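Local atomic coordinates of beta-glucosidase (Saccharopolyspora erythraea D, PDB entry 5M6G), a protein that probably hydrolyses terminal, non-reducing beta-D-glucosyl residues to release beta-D-glucose, as a member of glycosyl hydrolase family 3. Residues L64-A75 and M338-I349; T100-Y108 and V169-S177. All coordinates share one frame; numbering follows the deposited sequence.

Interaction 1: residues L64-A75 and M338-I349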
# COMPACT_ATOMS: atom_id res chain seq x y z
N LEU A 64 -8.29 27.38 -7.38
CA LEU A 64 -9.19 26.24 -7.49
C LEU A 64 -8.53 25.10 -8.25
O LEU A 64 -8.60 23.94 -7.84
CB LEU A 64 -10.49 26.65 -8.17
CG LEU A 64 -11.23 27.78 -7.45
CD1 LEU A 64 -12.44 28.21 -8.27
CD2 LEU A 64 -11.66 27.36 -6.03
N GLY A 65 -7.84 25.44 -9.34
CA GLY A 65 -7.13 24.42 -10.11
C GLY A 65 -6.15 23.63 -9.27
O GLY A 65 -6.05 22.41 -9.41
N GLN A 66 -5.40 24.32 -8.40
CA GLN A 66 -4.40 23.62 -7.60
C GLN A 66 -5.01 22.56 -6.70
O GLN A 66 -4.32 21.62 -6.32
CB GLN A 66 -3.59 24.58 -6.73
CG GLN A 66 -2.57 25.42 -7.47
CD GLN A 66 -1.53 24.57 -8.15
OE1 GLN A 66 -0.77 23.84 -7.50
NE2 GLN A 66 -1.47 24.65 -9.47
N MET A 67 -6.30 22.68 -6.37
CA MET A 67 -6.94 21.74 -5.46
C MET A 67 -7.42 20.47 -6.16
O MET A 67 -7.96 19.58 -5.50
CB MET A 67 -8.11 22.44 -4.75
CG MET A 67 -7.63 23.54 -3.82
SD MET A 67 -8.95 24.55 -3.13
CE MET A 67 -9.79 23.32 -2.13
N VAL A 68 -7.20 20.36 -7.46
CA VAL A 68 -7.67 19.22 -8.26
C VAL A 68 -6.51 18.25 -8.49
O VAL A 68 -5.41 18.65 -8.87
CB VAL A 68 -8.25 19.71 -9.60
CG1 VAL A 68 -8.56 18.51 -10.51
CG2 VAL A 68 -9.50 20.58 -9.37
N GLN A 69 -6.77 16.96 -8.24
CA GLN A 69 -5.89 15.89 -8.70
C GLN A 69 -6.74 14.99 -9.59
O GLN A 69 -7.67 14.33 -9.11
CB GLN A 69 -5.27 15.10 -7.55
CG GLN A 69 -4.32 13.99 -8.02
CD GLN A 69 -3.84 13.16 -6.86
OE1 GLN A 69 -4.60 12.42 -6.26
NE2 GLN A 69 -2.57 13.32 -6.50
N VAL A 70 -6.43 14.97 -10.89
CA VAL A 70 -7.24 14.27 -11.88
C VAL A 70 -6.49 13.04 -12.37
O VAL A 70 -5.27 13.06 -12.54
CB VAL A 70 -7.65 15.20 -13.05
CG1 VAL A 70 -6.45 15.66 -13.90
CG2 VAL A 70 -8.71 14.53 -13.90
N GLU A 71 -7.24 11.96 -12.58
CA GLU A 71 -6.65 10.72 -13.08
C GLU A 71 -6.29 10.89 -14.55
O GLU A 71 -7.04 11.47 -15.33
CB GLU A 71 -7.63 9.56 -12.88
CG GLU A 71 -6.99 8.20 -12.62
CD GLU A 71 -6.42 7.57 -13.88
OE1 GLU A 71 -7.04 7.71 -14.95
OE2 GLU A 71 -5.36 6.93 -13.78
N ARG A 72 -5.12 10.36 -14.93
CA ARG A 72 -4.52 10.70 -16.22
C ARG A 72 -5.42 10.34 -17.40
O ARG A 72 -5.36 11.00 -18.44
CB ARG A 72 -3.17 10.00 -16.37
CG ARG A 72 -3.27 8.49 -16.15
CD ARG A 72 -2.01 7.75 -16.58
NE ARG A 72 -1.84 7.70 -18.03
CZ ARG A 72 -2.38 6.77 -18.81
NH1 ARG A 72 -3.13 5.82 -18.27
NH2 ARG A 72 -2.17 6.78 -20.12
N LYS A 73 -6.25 9.29 -17.28
CA LYS A 73 -7.11 8.94 -18.40
C LYS A 73 -8.14 10.03 -18.71
O LYS A 73 -8.65 10.07 -19.84
CB LYS A 73 -7.83 7.61 -18.13
CG LYS A 73 -6.92 6.39 -18.18
CD LYS A 73 -7.72 5.08 -18.11
CE LYS A 73 -8.48 4.96 -16.78
NZ LYS A 73 -7.54 4.76 -15.63
N ALA A 74 -8.44 10.89 -17.75
CA ALA A 74 -9.45 11.93 -17.96
C ALA A 74 -8.90 13.22 -18.54
O ALA A 74 -9.68 14.03 -19.06
CB ALA A 74 -10.17 12.25 -16.64
N ALA A 75 -7.58 13.44 -18.47
CA ALA A 75 -7.02 14.71 -18.93
C ALA A 75 -5.58 14.50 -19.37
O ALA A 75 -4.73 14.13 -18.56
CB ALA A 75 -7.09 15.76 -17.81
N MET A 338 -6.89 18.78 -1.28
CA MET A 338 -6.80 18.37 -2.68
C MET A 338 -7.78 17.24 -2.92
O MET A 338 -7.95 16.36 -2.06
CB MET A 338 -5.38 17.94 -3.03
CG MET A 338 -5.23 17.42 -4.46
SD MET A 338 -3.51 17.19 -4.93
CE MET A 338 -3.04 18.88 -5.33
N PHE A 339 -8.42 17.24 -4.08
CA PHE A 339 -9.52 16.32 -4.34
C PHE A 339 -9.17 15.41 -5.50
O PHE A 339 -8.94 15.86 -6.62
CB PHE A 339 -10.81 17.10 -4.55
CG PHE A 339 -11.25 17.78 -3.30
CD1 PHE A 339 -10.67 18.99 -2.92
CD2 PHE A 339 -12.13 17.15 -2.43
CE1 PHE A 339 -11.02 19.58 -1.72
CE2 PHE A 339 -12.49 17.74 -1.25
CZ PHE A 339 -11.94 18.95 -0.89
N MET A 340 -9.10 14.12 -5.19
CA MET A 340 -8.70 13.09 -6.14
C MET A 340 -9.94 12.63 -6.89
O MET A 340 -10.90 12.15 -6.28
CB MET A 340 -8.05 11.92 -5.40
CG MET A 340 -7.52 10.81 -6.30
SD MET A 340 -7.06 9.37 -5.31
CE MET A 340 -5.78 10.05 -4.27
N MET A 341 -9.93 12.77 -8.22
CA MET A 341 -11.12 12.49 -9.01
C MET A 341 -10.74 11.76 -10.29
O MET A 341 -9.67 11.99 -10.86
CB MET A 341 -11.89 13.78 -9.31
CG MET A 341 -11.11 14.80 -10.14
SD MET A 341 -11.98 16.40 -10.09
CE MET A 341 -11.64 16.93 -8.40
N SER A 342 -11.66 10.89 -10.75
CA SER A 342 -11.45 10.10 -11.96
C SER A 342 -11.73 10.89 -13.22
O SER A 342 -11.29 10.48 -14.30
CB SER A 342 -12.34 8.86 -11.94
OG SER A 342 -13.72 9.20 -11.90
N SER A 343 -12.46 12.00 -13.11
CA SER A 343 -12.87 12.84 -14.22
C SER A 343 -13.65 14.01 -13.64
O SER A 343 -13.73 14.15 -12.41
CB SER A 343 -13.73 12.07 -15.21
OG SER A 343 -14.93 11.63 -14.58
N ARG A 344 -14.23 14.84 -14.51
CA ARG A 344 -15.11 15.94 -14.11
C ARG A 344 -14.36 17.08 -13.40
O ARG A 344 -14.94 17.79 -12.58
CB ARG A 344 -16.27 15.44 -13.23
CG ARG A 344 -17.30 14.60 -13.96
CD ARG A 344 -17.88 13.55 -13.02
NE ARG A 344 -16.82 12.65 -12.54
CZ ARG A 344 -16.79 12.14 -11.32
NH1 ARG A 344 -15.79 11.34 -10.95
NH2 ARG A 344 -17.75 12.43 -10.45
N HIS A 345 -13.08 17.28 -13.74
CA HIS A 345 -12.30 18.34 -13.11
C HIS A 345 -12.90 19.72 -13.37
O HIS A 345 -12.92 20.58 -12.48
CB HIS A 345 -10.86 18.29 -13.61
CG HIS A 345 -10.75 18.07 -15.09
ND1 HIS A 345 -10.97 16.84 -15.68
CD2 HIS A 345 -10.44 18.92 -16.10
CE1 HIS A 345 -10.81 16.95 -16.98
NE2 HIS A 345 -10.48 18.19 -17.26
N GLU A 346 -13.38 19.96 -14.59
CA GLU A 346 -13.98 21.26 -14.88
C GLU A 346 -15.24 21.47 -14.07
O GLU A 346 -15.50 22.59 -13.60
CB GLU A 346 -14.27 21.38 -16.38
CG GLU A 346 -14.80 22.75 -16.79
CD GLU A 346 -14.86 22.90 -18.30
OE1 GLU A 346 -14.46 21.95 -18.99
OE2 GLU A 346 -15.28 23.97 -18.78
N LYS A 347 -16.03 20.42 -13.87
CA LYS A 347 -17.23 20.57 -13.06
C LYS A 347 -16.87 20.82 -11.60
O LYS A 347 -17.52 21.64 -10.94
CB LYS A 347 -18.13 19.34 -13.18
CG LYS A 347 -19.41 19.47 -12.34
CD LYS A 347 -20.37 18.35 -12.63
CE LYS A 347 -19.82 17.03 -12.12
NZ LYS A 347 -20.85 15.96 -12.21
N PHE A 348 -15.84 20.14 -11.09
CA PHE A 348 -15.42 20.41 -9.72
C PHE A 348 -15.02 21.87 -9.55
O PHE A 348 -15.44 22.54 -8.60
CB PHE A 348 -14.26 19.49 -9.31
CG PHE A 348 -13.78 19.72 -7.90
CD1 PHE A 348 -14.41 19.11 -6.83
CD2 PHE A 348 -12.72 20.59 -7.64
CE1 PHE A 348 -13.99 19.33 -5.55
CE2 PHE A 348 -12.30 20.81 -6.36
CZ PHE A 348 -12.94 20.18 -5.30
N ILE A 349 -14.21 22.39 -10.48
CA ILE A 349 -13.76 23.77 -10.38
C ILE A 349 -14.94 24.73 -10.44
O ILE A 349 -15.03 25.67 -9.65
CB ILE A 349 -12.71 24.07 -11.47
CG1 ILE A 349 -11.43 23.27 -11.19
CG2 ILE A 349 -12.44 25.56 -11.53
CD1 ILE A 349 -10.45 23.25 -12.35
O HOH W 1 -10.08 8.11 -15.35
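Val68 wedges its two methyls between strand and helix of segment 338-349. CG2 meets Phe348 CD2 at 3.7 Å and Ile349 CG1 at about the same distance, while CG1 touches His345 CB and Met341 SD. With CG1 anti to the backbone N (chi1 172°), both branches face the helix, and a compact beta-branched residue suits the close approach of strand and helix, offering one methyl to each group of neighbours. Met341 bends at chi3 to lay its CE over one face of the Phe348 ring. Val70 continues the row, its CG2 lying 3.7 Å from His345 ND1, and Leu64 CB reaches Ile349 CG2 at 4.0 Å.

Gln69 and Met340 run side by side, pointing the same way. Gln69 OE1 rests 3.3 Å from Met340 CE, buried and without a hydrogen-bond partner, whereas NE2 is held by Ser87. Beneath these side chains the parallel strands are laced by alternating bonds, from Phe339 N to Met67 O through to Glu71 N and Met341 O (3.0 Å).

Beyond the strands, Glu71 OE1 accepts Lys73 N at 2.9 Å and forms a salt bridge with Lys73 NZ, the two coming from opposite faces of the carboxylate plane. A water bridges OE1 to Ser342 O, and OE2 takes Ser94 OG and Gly91 N, so both oxygens are well used. With an alanine here the carboxylate is gone, which is likely to cost Lys73 this salt-bridge partner and leave the Gly91 amide without its acceptor.

Met340 also touches bound sorbitol, placing this part of the sheet against the sugar pocket. Strand 68-71 lies between strands 87-90 and 339-341 in the parallel sheet of the TIM-barrel-related N-terminal domain; helix 345-357 packs on the Val68 side, helix 363-379 against Met67, and helix 325-334 against Phe339 and Phe348.

Interaction 2: residues T100-Y108 and V169-S177; sequences TPQAWADMY and VAATGIDWS. With MG (magnesium ion), chain F.
Asp175 OD2 is gripped by two donors, the Tyr108 hydroxyl and the backbone N of Tyr126. Tyr108 OH gives its proton to the syn lone pair of Asp175 OD2 over 2.7 Å, with ring and carboxylate planes 67° apart. The same hydroxyl accepts from a magnesium-bound water, so the tyrosine is a second-shell residue, bonded both to a ligand carboxylate and to a ligand water; together with Tyr126 N and the metal on Asp175 OD1 it holds the carboxylate's rotation. An aspartate suits this place because its two oxygens divide the work.

Gly173 O is the other protein ligand, 2.0 Å from the magnesium ion and at nearly a right angle to Asp175 OD1; four waters complete an octahedron. That carbonyl also lies over one face of the Tyr108 ring, offset toward the rim. Alongside it Gly173 CA makes a CH-pi contact, 3.9 Å from the ring centroid. Gly173, having no side chain, lets the ring lie this close, and its positive phi (89°) suits glycine as the chain leaves the helix. Tyr108 reaches across because its CG stands anti to the backbone N (chi1 178°).

Nearer the start of helix 101-116, Ala105 comes so close that its CA meets Thr172 O at 3.4 Å in a CA-H...O contact; its small methyl allows this approach. Thr172 CG2 packs on Trp104 CB, while its OG1 donates to Val169 O over 2.7 Å, tying Thr172, within the type I turn Ala170 to Gly173, back to the end of the helix. Ile174 CD1 sits 3.6 Å from Trp104 CE3, the two side chains crossing obliquely.

The whole joins helix 101-116 to the turn leading from helix 155-170 into strand 176-177, alternating helix and parallel strand as in a TIM barrel, with a mostly hydrated magnesium site built onto that turn.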
# COMPACT_ATOMS: atom_id res chain seq x y z
N THR A 100 6.89 0.49 -19.31
CA THR A 100 8.31 0.40 -19.00
C THR A 100 8.68 1.57 -18.10
O THR A 100 7.98 2.59 -18.10
CB THR A 100 9.20 0.44 -20.25
OG1 THR A 100 9.10 1.73 -20.87
CG2 THR A 100 8.84 -0.65 -21.24
N PRO A 101 9.76 1.45 -17.33
CA PRO A 101 10.20 2.60 -16.52
C PRO A 101 10.48 3.85 -17.35
O PRO A 101 10.13 4.96 -16.92
CB PRO A 101 11.47 2.09 -15.83
CG PRO A 101 11.24 0.62 -15.71
CD PRO A 101 10.48 0.21 -16.96
N GLN A 102 11.08 3.70 -18.54
CA GLN A 102 11.33 4.87 -19.38
C GLN A 102 10.02 5.51 -19.85
O GLN A 102 9.91 6.74 -19.90
CB GLN A 102 12.17 4.48 -20.60
CG GLN A 102 12.52 5.70 -21.44
CD GLN A 102 12.77 5.39 -22.89
OE1 GLN A 102 13.26 4.31 -23.23
NE2 GLN A 102 12.43 6.34 -23.77
N ALA A 103 9.04 4.70 -20.23
CA ALA A 103 7.78 5.25 -20.72
C ALA A 103 7.02 5.98 -19.62
O ALA A 103 6.32 6.97 -19.90
CB ALA A 103 6.92 4.15 -21.33
N TRP A 104 7.12 5.52 -18.36
CA TRP A 104 6.54 6.29 -17.26
C TRP A 104 7.24 7.64 -17.12
O TRP A 104 6.58 8.67 -16.93
CB TRP A 104 6.64 5.53 -15.94
CG TRP A 104 5.63 4.46 -15.74
CD1 TRP A 104 5.66 3.19 -16.23
CD2 TRP A 104 4.43 4.57 -14.96
NE1 TRP A 104 4.54 2.49 -15.81
CE2 TRP A 104 3.77 3.32 -15.03
CE3 TRP A 104 3.84 5.60 -14.21
CZ2 TRP A 104 2.57 3.07 -14.38
CZ3 TRP A 104 2.63 5.35 -13.56
CH2 TRP A 104 2.01 4.10 -13.66
N ALA A 105 8.57 7.66 -17.21
CA ALA A 105 9.28 8.93 -17.11
C ALA A 105 8.90 9.86 -18.25
O ALA A 105 8.72 11.07 -18.04
CB ALA A 105 10.79 8.69 -17.09
N ASP A 106 8.76 9.32 -19.47
CA ASP A 106 8.31 10.12 -20.60
C ASP A 106 6.92 10.70 -20.35
O ASP A 106 6.67 11.88 -20.61
CB ASP A 106 8.31 9.28 -21.88
CG ASP A 106 9.70 8.93 -22.34
OD1 ASP A 106 10.67 9.53 -21.84
OD2 ASP A 106 9.81 8.04 -23.22
N MET A 107 6.00 9.86 -19.86
CA MET A 107 4.65 10.33 -19.59
C MET A 107 4.67 11.47 -18.57
O MET A 107 4.03 12.51 -18.77
CB MET A 107 3.79 9.18 -19.08
CG MET A 107 2.34 9.58 -18.77
SD MET A 107 1.46 8.19 -18.04
CE MET A 107 2.21 8.14 -16.41
N TYR A 108 5.41 11.28 -17.48
CA TYR A 108 5.52 12.31 -16.45
C TYR A 108 6.05 13.62 -17.04
O TYR A 108 5.46 14.68 -16.83
CB TYR A 108 6.43 11.82 -15.32
CG TYR A 108 6.62 12.88 -14.26
CD1 TYR A 108 5.75 12.95 -13.17
CD2 TYR A 108 7.63 13.83 -14.37
CE1 TYR A 108 5.92 13.94 -12.20
CE2 TYR A 108 7.79 14.81 -13.43
CZ TYR A 108 6.94 14.86 -12.35
OH TYR A 108 7.11 15.85 -11.41
N VAL A 169 10.53 5.19 -7.85
CA VAL A 169 9.48 6.13 -8.21
C VAL A 169 10.09 7.40 -8.79
O VAL A 169 9.65 7.90 -9.83
CB VAL A 169 8.58 6.42 -6.98
CG1 VAL A 169 7.63 7.60 -7.26
CG2 VAL A 169 7.81 5.17 -6.60
N ALA A 170 11.12 7.93 -8.14
CA ALA A 170 11.73 9.17 -8.61
C ALA A 170 12.36 9.00 -9.98
O ALA A 170 12.45 9.97 -10.74
CB ALA A 170 12.76 9.66 -7.60
N ALA A 171 12.78 7.77 -10.32
CA ALA A 171 13.29 7.48 -11.65
C ALA A 171 12.25 7.76 -12.72
O ALA A 171 12.60 8.11 -13.85
CB ALA A 171 13.74 6.02 -11.73
N THR A 172 10.97 7.61 -12.39
CA THR A 172 9.89 7.90 -13.32
C THR A 172 9.38 9.32 -13.19
O THR A 172 8.43 9.69 -13.88
CB THR A 172 8.73 6.91 -13.12
OG1 THR A 172 8.10 7.13 -11.85
CG2 THR A 172 9.21 5.46 -13.19
N GLY A 173 9.99 10.13 -12.32
CA GLY A 173 9.57 11.51 -12.12
C GLY A 173 8.50 11.69 -11.07
O GLY A 173 8.45 12.74 -10.43
N ILE A 174 7.65 10.68 -10.88
CA ILE A 174 6.51 10.80 -9.97
C ILE A 174 7.00 11.21 -8.59
O ILE A 174 8.04 10.74 -8.10
CB ILE A 174 5.74 9.47 -9.95
CG1 ILE A 174 5.13 9.22 -11.34
CG2 ILE A 174 4.68 9.46 -8.85
CD1 ILE A 174 4.45 7.86 -11.52
N ASP A 175 6.27 12.13 -7.96
CA ASP A 175 6.74 12.87 -6.80
C ASP A 175 6.18 12.38 -5.49
O ASP A 175 6.61 12.85 -4.44
CB ASP A 175 6.36 14.34 -6.95
CG ASP A 175 6.74 14.87 -8.30
OD1 ASP A 175 7.96 14.97 -8.54
OD2 ASP A 175 5.83 15.13 -9.12
N TRP A 176 5.23 11.45 -5.52
CA TRP A 176 4.28 11.32 -4.42
C TRP A 176 3.67 9.93 -4.49
O TRP A 176 3.06 9.58 -5.51
CB TRP A 176 3.21 12.42 -4.56
CG TRP A 176 2.10 12.46 -3.55
CD1 TRP A 176 1.97 11.75 -2.39
CD2 TRP A 176 0.93 13.29 -3.65
NE1 TRP A 176 0.79 12.10 -1.75
CE2 TRP A 176 0.13 13.03 -2.51
CE3 TRP A 176 0.48 14.23 -4.59
CZ2 TRP A 176 -1.09 13.68 -2.28
CZ3 TRP A 176 -0.73 14.88 -4.37
CH2 TRP A 176 -1.50 14.60 -3.22
N SER A 177 3.86 9.13 -3.45
CA SER A 177 3.24 7.82 -3.35
C SER A 177 2.14 7.85 -2.31
O SER A 177 2.29 8.47 -1.25
CB SER A 177 4.25 6.73 -2.98
OG SER A 177 3.58 5.48 -2.86
MG MG F . 9.69 13.96 -9.35
O HOH W 2 9.64 15.77 -10.58
O HOH W 3 10.14 12.49 -7.87
O HOH W 4 10.83 15.25 -8.29
O HOH W 5 11.45 13.53 -10.26

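Interactions 1 and 2 lie about 20 Å apart, centre to centre, in the N-terminal family 3 domain. Along the chain, segments 100-108 and 169-177 both fall between 64-75 and 338-349, so interaction 1 closes a long excursion that contains interaction 2. They reach one parallel sheet: strands 68-71 and 339-341 pair directly, whereas 176-177 forms the far border beyond 125-128 and 87-90. The two also touch, Arg72 NE against Met107 SD at 3.3 Å, and Trp176 against Gln69 and Met338. Chain-distant strands are thus drawn together, consistent with a barrel in which Met340 of interaction 1 lines the sugar pocket while Trp176 packs across the strands.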